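Local coordinates for protein putative amidohydrolase/peptidase (Burkholderia cenocepacia, PDB 4WJB) that probably hydrolyses carbon-nitrogen bonds other than peptide bonds, as a zinc-dependent amidohydrolase of the peptidase M20 family, at residues Val118-Arg131 against Ala410-Ala424. Sequence-based numbering, arbitrary orientation.
With SO4 (sulfate ion), chain F.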
ATOM      1  N   VAL A 118      33.757  27.046 -22.706  1.00 18.68           N
ATOM      2  CA  VAL A 118      34.883  27.541 -21.922  1.00 20.13           C
ATOM      3  C   VAL A 118      36.151  27.559 -22.774  1.00 19.62           C
ATOM      4  O   VAL A 118      36.903  28.541 -22.767  1.00 20.11           O
ATOM      5  CB  VAL A 118      35.107  26.690 -20.647  1.00 18.75           C
ATOM      6  CG1 VAL A 118      36.466  26.981 -20.024  1.00 19.29           C
ATOM      7  CG2 VAL A 118      33.997  26.962 -19.636  1.00 19.17           C
ATOM      8  N   VAL A 119      36.370  26.483 -23.525  1.00 17.92           N
ATOM      9  CA  VAL A 119      37.526  26.401 -24.409  1.00 20.12           C
ATOM     10  C   VAL A 119      37.467  27.491 -25.476  1.00 20.12           C
ATOM     11  O   VAL A 119      38.435  28.222 -25.686  1.00 19.64           O
ATOM     12  CB  VAL A 119      37.627  25.022 -25.085  1.00 18.92           C
ATOM     13  CG1 VAL A 119      38.628  25.063 -26.246  1.00 17.60           C
ATOM     14  CG2 VAL A 119      38.028  23.972 -24.066  1.00 16.51           C
ATOM     15  N   ARG A 120      36.317  27.607 -26.135  1.00 19.72           N
ATOM     16  CA  ARG A 120      36.120  28.632 -27.154  1.00 22.35           C
ATOM     17  C   ARG A 120      36.320  30.041 -26.600  1.00 24.87           C
ATOM     18  O   ARG A 120      36.905  30.893 -27.272  1.00 28.06           O
ATOM     19  CB  ARG A 120      34.728  28.510 -27.769  1.00 21.48           C
ATOM     20  CG  ARG A 120      34.554  27.300 -28.666  1.00 20.14           C
ATOM     21  CD  ARG A 120      33.093  27.125 -29.066  1.00 19.77           C
ATOM     22  NE  ARG A 120      32.928  26.101 -30.093  1.00 19.95           N
ATOM     23  CZ  ARG A 120      31.757  25.747 -30.609  1.00 20.18           C
ATOM     24  NH1 ARG A 120      30.641  26.329 -30.187  1.00 22.79           N
ATOM     25  NH2 ARG A 120      31.703  24.814 -31.549  1.00 18.22           N
ATOM     26  N   ALA A 121      35.846  30.281 -25.380  1.00 23.75           N
ATOM     27  CA  ALA A 121      35.949  31.606 -24.769  1.00 24.94           C
ATOM     28  C   ALA A 121      37.395  31.943 -24.426  1.00 24.47           C
ATOM     29  O   ALA A 121      37.825  33.081 -24.585  1.00 26.64           O
ATOM     30  CB  ALA A 121      35.080  31.692 -23.526  1.00 23.75           C
ATOM     31  N   LEU A 122      38.137  30.951 -23.945  1.00 22.34           N
ATOM     32  CA  LEU A 122      39.558  31.129 -23.678  1.00 24.29           C
ATOM     33  C   LEU A 122      40.316  31.422 -24.975  1.00 25.76           C
ATOM     34  O   LEU A 122      41.225  32.250 -24.998  1.00 28.24           O
ATOM     35  CB  LEU A 122      40.131  29.893 -22.981  1.00 23.57           C
ATOM     36  CG  LEU A 122      39.690  29.697 -21.529  1.00 25.70           C
ATOM     37  CD1 LEU A 122      40.132  28.337 -21.004  1.00 24.95           C
ATOM     38  CD2 LEU A 122      40.231  30.826 -20.655  1.00 27.69           C
ATOM     39  N   ASN A 123      39.927  30.745 -26.054  1.00 25.92           N
ATOM     40  CA  ASN A 123      40.512  30.997 -27.370  1.00 25.22           C
ATOM     41  C   ASN A 123      40.257  32.430 -27.847  1.00 25.72           C
ATOM     42  O   ASN A 123      41.171  33.104 -28.319  1.00 28.18           O
ATOM     43  CB  ASN A 123      39.963  30.013 -28.407  1.00 22.10           C
ATOM     44  CG  ASN A 123      40.528  28.610 -28.249  1.00 22.25           C
ATOM     45  OD1 ASN A 123      41.470  28.378 -27.486  1.00 21.94           O
ATOM     46  ND2 ASN A 123      39.962  27.666 -28.992  1.00 20.72           N
ATOM     47  N   ASP A 124      39.012  32.886 -27.724  1.00 24.04           N
ATOM     48  CA  ASP A 124      38.638  34.227 -28.170  1.00 27.62           C
ATOM     49  C   ASP A 124      39.420  35.308 -27.438  1.00 29.42           C
ATOM     50  O   ASP A 124      39.729  36.353 -28.006  1.00 28.21           O
ATOM     51  CB  ASP A 124      37.141  34.467 -27.978  1.00 27.28           C
ATOM     52  CG  ASP A 124      36.292  33.690 -28.960  1.00 30.42           C
ATOM     53  OD1 ASP A 124      36.866  33.058 -29.873  1.00 32.16           O
ATOM     54  OD2 ASP A 124      35.050  33.722 -28.826  1.00 33.78           O
ATOM     55  N   ALA A 125      39.730  35.055 -26.171  1.00 30.28           N
ATOM     56  CA  ALA A 125      40.478  36.014 -25.370  1.00 32.24           C
ATOM     57  C   ALA A 125      41.984  35.800 -25.491  1.00 30.22           C
ATOM     58  O   ALA A 125      42.763  36.506 -24.851  1.00 31.24           O
ATOM     59  CB  ALA A 125      40.054  35.925 -23.916  1.00 32.86           C
ATOM     60  N   ALA A 126      42.378  34.825 -26.308  1.00 28.89           N
ATOM     61  CA  ALA A 126      43.784  34.467 -26.505  1.00 29.89           C
ATOM     62  C   ALA A 126      44.487  34.220 -25.174  1.00 31.37           C
ATOM     63  O   ALA A 126      45.598  34.699 -24.946  1.00 32.10           O
ATOM     64  CB  ALA A 126      44.510  35.558 -27.296  1.00 29.95           C
ATOM     65  N   ILE A 127      43.828  33.482 -24.289  1.00 29.90           N
ATOM     66  CA  ILE A 127      44.381  33.217 -22.969  1.00 29.72           C
ATOM     67  C   ILE A 127      45.212  31.930 -22.932  1.00 30.14           C
ATOM     68  O   ILE A 127      44.778  30.881 -23.420  1.00 28.40           O
ATOM     69  CB  ILE A 127      43.249  33.144 -21.922  1.00 30.72           C
ATOM     70  CG1 ILE A 127      42.647  34.534 -21.717  1.00 35.01           C
ATOM     71  CG2 ILE A 127      43.753  32.582 -20.601  1.00 28.53           C
ATOM     72  CD1 ILE A 127      41.531  34.564 -20.703  1.00 38.48           C
ATOM     73  N   GLU A 128      46.416  32.025 -22.371  1.00 30.94           N
ATOM     74  CA  GLU A 128      47.229  30.847 -22.080  1.00 33.06           C
ATOM     75  C   GLU A 128      47.109  30.483 -20.596  1.00 31.82           C
ATOM     76  O   GLU A 128      47.230  31.346 -19.726  1.00 32.17           O
ATOM     77  CB  GLU A 128      48.698  31.079 -22.456  1.00 37.16           C
ATOM     78  CG  GLU A 128      49.679  30.155 -21.729  1.00 40.82           C
ATOM     79  CD  GLU A 128      51.080  30.167 -22.324  1.00 44.59           C
ATOM     80  OE1 GLU A 128      51.340  29.381 -23.261  1.00 42.88           O
ATOM     81  OE2 GLU A 128      51.925  30.955 -21.847  1.00 47.39           O
ATOM     82  N   THR A 129      46.862  29.207 -20.314  1.00 29.41           N
ATOM     83  CA  THR A 129      46.761  28.736 -18.936  1.00 27.02           C
ATOM     84  C   THR A 129      47.999  27.935 -18.549  1.00 27.62           C
ATOM     85  O   THR A 129      48.674  27.367 -19.412  1.00 26.89           O
ATOM     86  CB  THR A 129      45.508  27.867 -18.721  1.00 23.97           C
ATOM     87  OG1 THR A 129      45.590  26.688 -19.532  1.00 21.90           O
ATOM     88  CG2 THR A 129      44.255  28.647 -19.086  1.00 23.53           C
ATOM     89  N   GLU A 130      48.306  27.905 -17.255  1.00 27.11           N
ATOM     90  CA  GLU A 130      49.444  27.127 -16.775  1.00 30.09           C
ATOM     91  C   GLU A 130      49.214  25.646 -17.023  1.00 27.99           C
ATOM     92  O   GLU A 130      50.100  24.933 -17.499  1.00 29.07           O
ATOM     93  CB  GLU A 130      49.693  27.370 -15.285  1.00 33.48           C
ATOM     94  CG  GLU A 130      50.433  28.651 -14.994  1.00 39.14           C
ATOM     95  CD  GLU A 130      51.741  28.741 -15.759  1.00 40.75           C
ATOM     96  OE1 GLU A 130      51.891  29.688 -16.557  1.00 42.65           O
ATOM     97  OE2 GLU A 130      52.610  27.861 -15.567  1.00 38.94           O
ATOM     98  N   ARG A 131      48.003  25.205 -16.703  1.00 25.79           N
ATOM     99  CA  ARG A 131      47.616  23.808 -16.797  1.00 25.30           C
ATOM    100  C   ARG A 131      46.761  23.551 -18.014  1.00 23.77           C
ATOM    101  O   ARG A 131      45.956  24.396 -18.396  1.00 25.66           O
ATOM    102  CB  ARG A 131      46.842  23.384 -15.546  1.00 24.23           C
ATOM    103  CG  ARG A 131      47.653  23.516 -14.301  1.00 27.44           C
ATOM    104  CD  ARG A 131      46.842  23.303 -13.052  1.00 28.60           C
ATOM    105  NE  ARG A 131      47.725  23.454 -11.907  1.00 31.76           N
ATOM    106  CZ  ARG A 131      48.540  22.502 -11.473  1.00 34.29           C
ATOM    107  NH1 ARG A 131      48.561  21.317 -12.077  1.00 33.30           N
ATOM    108  NH2 ARG A 131      49.326  22.726 -10.429  1.00 37.23           N
ATOM    109  N   ALA A 410      27.621  28.805 -17.467  1.00 20.23           N
ATOM    110  CA  ALA A 410      28.822  28.685 -18.275  1.00 21.09           C
ATOM    111  C   ALA A 410      29.852  29.749 -17.897  1.00 21.05           C
ATOM    112  O   ALA A 410      31.054  29.487 -17.920  1.00 20.38           O
ATOM    113  CB  ALA A 410      28.474  28.775 -19.747  1.00 24.89           C
ATOM    114  N   ASP A 411      29.382  30.943 -17.547  1.00 19.31           N
ATOM    115  CA  ASP A 411      30.271  32.019 -17.116  1.00 28.07           C
ATOM    116  C   ASP A 411      30.980  31.669 -15.806  1.00 26.06           C
ATOM    117  O   ASP A 411      32.175  31.931 -15.652  1.00 25.82           O
ATOM    118  CB  ASP A 411      29.494  33.327 -16.957  1.00 33.18           C
ATOM    119  CG  ASP A 411      29.719  34.286 -18.110  1.00 35.41           C
ATOM    120  OD1 ASP A 411      30.824  34.279 -18.693  1.00 36.61           O
ATOM    121  OD2 ASP A 411      28.792  35.059 -18.423  1.00 36.34           O
ATOM    122  N   VAL A 412      30.238  31.079 -14.871  1.00 22.71           N
ATOM    123  CA  VAL A 412      30.811  30.628 -13.606  1.00 21.00           C
ATOM    124  C   VAL A 412      31.839  29.516 -13.849  1.00 21.13           C
ATOM    125  O   VAL A 412      32.927  29.536 -13.273  1.00 21.96           O
ATOM    126  CB  VAL A 412      29.715  30.128 -12.631  1.00 23.39           C
ATOM    127  CG1 VAL A 412      30.342  29.513 -11.386  1.00 21.00           C
ATOM    128  CG2 VAL A 412      28.778  31.274 -12.252  1.00 20.46           C
ATOM    129  N   LEU A 413      31.497  28.559 -14.713  1.00 20.48           N
ATOM    130  CA  LEU A 413      32.419  27.477 -15.073  1.00 20.00           C
ATOM    131  C   LEU A 413      33.704  28.027 -15.690  1.00 21.75           C
ATOM    132  O   LEU A 413      34.806  27.582 -15.364  1.00 22.56           O
ATOM    133  CB  LEU A 413      31.772  26.498 -16.061  1.00 16.52           C
ATOM    134  CG  LEU A 413      32.707  25.336 -16.438  1.00 16.11           C
ATOM    135  CD1 LEU A 413      32.909  24.417 -15.228  1.00 15.71           C
ATOM    136  CD2 LEU A 413      32.213  24.543 -17.642  1.00 19.19           C
ATOM    137  N   LEU A 414      33.547  28.986 -16.592  1.00 21.87           N
ATOM    138  CA  LEU A 414      34.688  29.637 -17.228  1.00 24.05           C
ATOM    139  C   LEU A 414      35.645  30.228 -16.194  1.00 25.63           C
ATOM    140  O   LEU A 414      36.848  29.987 -16.250  1.00 24.85           O
ATOM    141  CB  LEU A 414      34.209  30.728 -18.186  1.00 26.48           C
ATOM    142  CG  LEU A 414      35.287  31.665 -18.740  1.00 27.82           C
ATOM    143  CD1 LEU A 414      36.355  30.896 -19.521  1.00 28.88           C
ATOM    144  CD2 LEU A 414      34.669  32.765 -19.600  1.00 28.31           C
ATOM    145  N   ARG A 415      35.113  30.988 -15.243  1.00 22.03           N
ATOM    146  CA  ARG A 415      35.963  31.642 -14.251  1.00 30.89           C
ATOM    147  C   ARG A 415      36.578  30.655 -13.271  1.00 27.47           C
ATOM    148  O   ARG A 415      37.724  30.813 -12.868  1.00 24.88           O
ATOM    149  CB  ARG A 415      35.174  32.711 -13.493  1.00 39.20           C
ATOM    150  CG  ARG A 415      34.610  33.782 -14.400  1.00 42.94           C
ATOM    151  CD  ARG A 415      35.562  34.966 -14.508  1.00 47.13           C
ATOM    152  NE  ARG A 415      35.200  36.010 -13.550  1.00 49.42           N
ATOM    153  CZ  ARG A 415      34.735  37.212 -13.886  1.00 50.32           C
ATOM    154  NH1 ARG A 415      34.416  38.079 -12.938  1.00 53.79           N
ATOM    155  NH2 ARG A 415      34.593  37.556 -15.164  1.00 48.46           N
ATOM    156  N   ALA A 416      35.802  29.649 -12.875  1.00 27.34           N
ATOM    157  CA  ALA A 416      36.299  28.601 -11.993  1.00 26.80           C
ATOM    158  C   ALA A 416      37.441  27.819 -12.643  1.00 25.43           C
ATOM    159  O   ALA A 416      38.494  27.612 -12.033  1.00 22.74           O
ATOM    160  CB  ALA A 416      35.166  27.656 -11.601  1.00 24.53           C
ATOM    161  N   VAL A 417      37.217  27.377 -13.878  1.00 21.80           N
ATOM    162  CA  VAL A 417      38.211  26.602 -14.612  1.00 22.33           C
ATOM    163  C   VAL A 417      39.456  27.438 -14.837  1.00 23.77           C
ATOM    164  O   VAL A 417      40.583  26.968 -14.649  1.00 26.54           O
ATOM    165  CB  VAL A 417      37.663  26.108 -15.965  1.00 23.40           C
ATOM    166  CG1 VAL A 417      38.801  25.630 -16.870  1.00 25.93           C
ATOM    167  CG2 VAL A 417      36.638  25.007 -15.743  1.00 24.86           C
ATOM    168  N   LEU A 418      39.244  28.691 -15.224  1.00 24.78           N
ATOM    169  CA  LEU A 418      40.345  29.610 -15.459  1.00 27.32           C
ATOM    170  C   LEU A 418      41.202  29.777 -14.206  1.00 30.04           C
ATOM    171  O   LEU A 418      42.418  29.646 -14.271  1.00 29.06           O
ATOM    172  CB  LEU A 418      39.823  30.967 -15.921  1.00 29.97           C
ATOM    173  CG  LEU A 418      40.909  31.997 -16.221  1.00 30.74           C
ATOM    174  CD1 LEU A 418      41.904  31.438 -17.231  1.00 31.02           C
ATOM    175  CD2 LEU A 418      40.297  33.294 -16.720  1.00 31.84           C
ATOM    176  N   GLN A 419      40.568  30.042 -13.064  1.00 29.33           N
ATOM    177  CA  GLN A 419      41.312  30.240 -11.821  1.00 30.99           C
ATOM    178  C   GLN A 419      42.148  29.011 -11.452  1.00 30.81           C
ATOM    179  O   GLN A 419      43.319  29.134 -11.090  1.00 31.22           O
ATOM    180  CB  GLN A 419      40.368  30.586 -10.665  1.00 30.88           C
ATOM    181  CG  GLN A 419      41.088  30.748  -9.335  1.00 35.72           C
ATOM    182  CD  GLN A 419      40.160  31.114  -8.196  1.00 40.73           C
ATOM    183  OE1 GLN A 419      39.068  31.639  -8.410  1.00 43.01           O
ATOM    184  NE2 GLN A 419      40.589  30.829  -6.973  1.00 43.36           N
ATOM    185  N   SER A 420      41.549  27.828 -11.553  1.00 29.73           N
ATOM    186  CA  SER A 420      42.225  26.599 -11.150  1.00 32.60           C
ATOM    187  C   SER A 420      43.331  26.203 -12.125  1.00 30.92           C
ATOM    188  O   SER A 420      44.326  25.602 -11.724  1.00 28.81           O
ATOM    189  CB  SER A 420      41.217  25.458 -11.012  1.00 39.01           C
ATOM    190  OG  SER A 420      40.543  25.230 -12.234  1.00 44.29           O
ATOM    191  N   ALA A 421      43.151  26.548 -13.398  1.00 29.56           N
ATOM    192  CA  ALA A 421      44.138  26.245 -14.438  1.00 29.72           C
ATOM    193  C   ALA A 421      45.338  27.186 -14.397  1.00 31.62           C
ATOM    194  O   ALA A 421      46.342  26.957 -15.080  1.00 32.51           O
ATOM    195  CB  ALA A 421      43.487  26.296 -15.814  1.00 28.34           C
ATOM    196  N   GLN A 422      45.237  28.252 -13.609  1.00 34.05           N
ATOM    197  CA  GLN A 422      46.350  29.188 -13.481  1.00 35.95           C
ATOM    198  C   GLN A 422      47.077  29.006 -12.154  1.00 40.82           C
ATOM    199  O   GLN A 422      48.051  29.701 -11.871  1.00 40.36           O
ATOM    200  CB  GLN A 422      45.868  30.633 -13.621  1.00 36.35           C
ATOM    201  CG  GLN A 422      45.173  30.949 -14.938  1.00 37.04           C
ATOM    202  CD  GLN A 422      46.123  31.083 -16.117  1.00 38.01           C
ATOM    203  OE1 GLN A 422      47.144  30.396 -16.201  1.00 39.22           O
ATOM    204  NE2 GLN A 422      45.780  31.970 -17.045  1.00 38.23           N
ATOM    205  N   GLU A 423      46.599  28.064 -11.348  1.00 42.23           N
ATOM    206  CA  GLU A 423      47.242  27.736 -10.079  1.00 47.21           C
ATOM    207  C   GLU A 423      48.519  26.925 -10.282  1.00 51.21           C
ATOM    208  O   GLU A 423      48.524  25.924 -11.001  1.00 51.22           O
ATOM    209  CB  GLU A 423      46.276  26.963  -9.180  1.00 43.89           C
ATOM    210  CG  GLU A 423      45.093  27.779  -8.711  1.00 42.94           C
ATOM    211  CD  GLU A 423      44.183  26.998  -7.784  1.00 39.05           C
ATOM    212  OE1 GLU A 423      44.179  25.751  -7.862  1.00 36.54           O
ATOM    213  OE2 GLU A 423      43.482  27.632  -6.970  1.00 37.60           O
ATOM    214  N   ALA A 424      49.596  27.351  -9.629  1.00 55.56           N
ATOM    215  CA  ALA A 424      50.894  26.700  -9.779  1.00 60.40           C
ATOM    216  C   ALA A 424      50.973  25.395  -8.991  1.00 61.84           C
ATOM    217  O   ALA A 424      51.900  24.604  -9.174  1.00 62.14           O
ATOM    218  CB  ALA A 424      52.008  27.643  -9.349  1.00 64.34           C
ATOM    219  OXT ALA A 424      50.118  25.098  -8.154  1.00 61.60           O
TER
HETATM  220  S   SO4 F 502      51.631  19.976 -11.006  1.00 39.15           S
HETATM  221  O1  SO4 F 502      51.045  19.855  -9.674  1.00 38.68           O
HETATM  222  O2  SO4 F 502      51.357  18.764 -11.769  1.00 36.11           O
HETATM  223  O3  SO4 F 502      51.069  21.130 -11.695  1.00 40.74           O
HETATM  224  O4  SO4 F 502      53.075  20.183 -10.909  1.00 43.25           O
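Val118 is a knob in a hole made by Ala410, Leu413, Leu414 and Val417, where helix 118-124 crosses helix 410-421 at -68°. Val118 CG2 lies 3.6 Å from Leu413 CD2, and the two side chains meet at about a right angle. CG1, anti to the backbone N (chi1 166°), meets Leu414 CD1 and Val417 CG1. Leu122 runs antiparallel alongside Leu414, CD2 against CD1. Leu418 CD1 touches Leu122 CD2 and meets Ile127 CG2 tip to tip at 4.0 Å. These valines and leucines are buried; Ile127 is at the partly exposed margin.

Beyond it the contact is polar. Glu128 and Ala424 are exposed; Thr129, Arg131 and Ala421 stay buried. The bent Gln422 side chain turns its amide back to the loop after the Schellman motif at Ala126. Gln422 NE2 donates to Glu128 O (3.1 Å), and Gln422 OE1 accepts from Glu130 N (2.9 Å). Arg131 N donates to Ala421 O, and Arg131 NE to Glu423 O (2.7 Å). Arg131 NH2 makes a long, weak salt bridge (3.4 Å) to OXT of the poorly ordered C-terminal Ala424.

This is plain helix packing in the zinc-binding domain, the Leu413 side chain about 10 Å from that of zinc ligand His203. Helix 410-421 rests on strands 91-96 and 133-138 (Leu413 on Thr93, Val417 on Val91 and Val133), helix 118-124 on strand 133-138 (Val119 on Val135). Helix 345-357 flanks helix 410-421 through Val412.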